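Local atomic coordinates of probable Rab-related GTPase (Acanthamoeba polyphaga mimivirus, PDB entry 5XC5), a protein that binds GTP and magnesium as a Rab-family small GTPase and may take part in protein transport. Residues Ser20-His23 with Gln24-Asn28. The protein carries 1 engineered substitution. Sequence-based numbering, arbitrary orientation.
Sequences SIVH and QFLFN. With GTP (guanosine-5'-triphosphate), chain B.
F27, just past the helix end, turns its ring back along the helix: one face carries CB of L26, 3.6 Å above the plane and over the centre, while the ring's CD2 comes within 3.2 Å of H23 O. CE2 of the same ring lies obliquely off the imidazole of H23. The other phenylalanine ring, that of F25, leads away from this turn to stack with F161 and make a cation-pi contact with K45. With CG anti to its own carbonyl carbon (chi1 -42°), F27 swings toward the preceding turn, although its backbone is the first to leave helical geometry. F27 N nevertheless still donates to H23 O at 2.8 Å, bent to 140° at the hydrogen. That bond is the last of four successive i to i+4 links, which begin with Q24 N to S20 O. One residue earlier, V22 and L26 run side by side, and in one of the two conformers of V22 an apolar contact of CG1 with CD1 of L26 lies alongside the bond from L26 N to V22 O.

The N-terminal part of the helix carries a GTP contact, as in other P-loop GTPases. There the single α-phosphate oxygen O1A of GTP is gripped twice by S20, through the backbone N at 2.8 Å and OG at 2.7 Å. Further along, Q24 bends at chi2 (69°), and NE2 of this buried residue is hydrogen-bonded to S151 O. Helix 18-26 lies beside helix 154-169 on one face of the central sheet: F25 rests on L57 and I59 of strand 54-61, while I21 touches V117 and N119 of strand 113-119.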
# COMPACT_ATOMS: atom_id res chain seq x y z
N SER A 20 -2.48 0.95 9.62
CA SER A 20 -3.85 1.43 9.79
C SER A 20 -4.74 1.02 8.63
O SER A 20 -5.88 0.58 8.83
CB SER A 20 -3.83 2.95 9.96
OG SER A 20 -3.12 3.31 11.13
N ILE A 21 -4.22 1.12 7.40
CA ILE A 21 -4.96 0.67 6.23
C ILE A 21 -5.26 -0.82 6.30
O ILE A 21 -6.40 -1.25 6.09
CB ILE A 21 -4.18 1.04 4.95
CG1 ILE A 21 -4.32 2.53 4.65
CG2 ILE A 21 -4.66 0.21 3.78
CD1 ILE A 21 -3.30 3.05 3.63
N VAL A 22 -4.26 -1.63 6.64
CA VAL A 22 -4.49 -3.07 6.67
C VAL A 22 -5.50 -3.45 7.74
O VAL A 22 -6.39 -4.28 7.51
CB VAL A 22 -3.15 -3.78 6.98
CG1 VAL A 22 -3.40 -5.20 7.51
CG2 VAL A 22 -2.27 -3.81 5.78
N HIS A 23 -5.40 -2.84 8.93
CA HIS A 23 -6.35 -3.15 9.99
C HIS A 23 -7.76 -2.76 9.58
O HIS A 23 -8.72 -3.48 9.88
CB HIS A 23 -5.97 -2.41 11.28
CG HIS A 23 -4.73 -2.92 11.96
ND1 HIS A 23 -3.74 -3.61 11.30
CD2 HIS A 23 -4.34 -2.84 13.25
CE1 HIS A 23 -2.78 -3.93 12.15
NE2 HIS A 23 -3.12 -3.48 13.35
N GLN A 24 -7.91 -1.63 8.89
CA GLN A 24 -9.22 -1.21 8.43
C GLN A 24 -9.78 -2.21 7.42
O GLN A 24 -10.96 -2.57 7.48
CB GLN A 24 -9.13 0.19 7.84
CG GLN A 24 -10.45 0.80 7.40
CD GLN A 24 -11.36 1.13 8.57
OE1 GLN A 24 -12.25 0.36 8.91
NE2 GLN A 24 -11.14 2.28 9.19
N PHE A 25 -8.94 -2.68 6.49
CA PHE A 25 -9.38 -3.68 5.53
C PHE A 25 -9.82 -4.97 6.22
O PHE A 25 -10.79 -5.61 5.80
CB PHE A 25 -8.26 -3.96 4.52
CG PHE A 25 -8.57 -5.06 3.54
CD1 PHE A 25 -9.59 -4.90 2.60
CD2 PHE A 25 -7.85 -6.24 3.54
CE1 PHE A 25 -9.88 -5.91 1.69
CE2 PHE A 25 -8.13 -7.25 2.64
CZ PHE A 25 -9.14 -7.08 1.71
N LEU A 26 -9.11 -5.36 7.28
CA LEU A 26 -9.44 -6.59 7.99
C LEU A 26 -10.62 -6.43 8.95
O LEU A 26 -11.39 -7.39 9.12
CB LEU A 26 -8.22 -7.08 8.77
CG LEU A 26 -6.97 -7.38 7.96
CD1 LEU A 26 -5.79 -7.56 8.92
CD2 LEU A 26 -7.15 -8.61 7.11
N PHE A 27 -10.79 -5.27 9.58
CA PHE A 27 -11.76 -5.14 10.67
C PHE A 27 -12.68 -3.95 10.45
O PHE A 27 -12.27 -2.90 9.95
CB PHE A 27 -11.05 -4.99 12.02
CG PHE A 27 -9.88 -5.91 12.19
CD1 PHE A 27 -10.03 -7.28 12.07
CD2 PHE A 27 -8.61 -5.41 12.43
CE1 PHE A 27 -8.96 -8.14 12.21
CE2 PHE A 27 -7.52 -6.27 12.58
CZ PHE A 27 -7.70 -7.63 12.47
N ASN A 28 -13.94 -4.11 10.85
CA ASN A 28 -14.97 -3.11 10.57
C ASN A 28 -15.32 -2.37 11.86
O ASN A 28 -16.41 -2.51 12.42
CB ASN A 28 -16.15 -3.79 9.91
CG ASN A 28 -15.75 -4.51 8.64
OD1 ASN A 28 -15.08 -3.94 7.77
ND2 ASN A 28 -16.14 -5.78 8.52
PG GTP B . 5.41 2.00 10.25
O1G GTP B . 4.90 0.64 10.70
O2G GTP B . 6.25 2.66 11.30
O3G GTP B . 6.11 1.93 8.91
O3B GTP B . 4.15 3.04 10.08
PB GTP B . 2.75 2.77 9.32
O1B GTP B . 2.28 1.35 9.53
O2B GTP B . 2.87 3.18 7.87
O3A GTP B . 1.73 3.86 9.95
PA GTP B . 0.62 3.58 11.10
O1A GTP B . -0.56 2.78 10.52
O2A GTP B . 1.30 2.99 12.36
O5' GTP B . 0.09 5.09 11.36
C5' GTP B . 0.94 6.09 11.87
C4' GTP B . 0.10 7.20 12.50
O4' GTP B . -0.63 7.83 11.46
C3' GTP B . -0.91 6.70 13.51
O3' GTP B . -1.01 7.61 14.60
C2' GTP B . -2.21 6.70 12.74
O2' GTP B . -3.34 6.89 13.56
C1' GTP B . -2.00 7.86 11.78
N9 GTP B . -2.79 7.63 10.56
C8 GTP B . -2.88 6.48 9.82
N7 GTP B . -3.71 6.69 8.77
C5 GTP B . -4.15 7.97 8.84
C6 GTP B . -5.01 8.72 8.04
O6 GTP B . -5.56 8.28 7.02
N1 GTP B . -5.24 10.02 8.42
C2 GTP B . -4.66 10.58 9.54
N2 GTP B . -4.94 11.85 9.83
N3 GTP B . -3.80 9.86 10.33
C4 GTP B . -3.58 8.57 9.97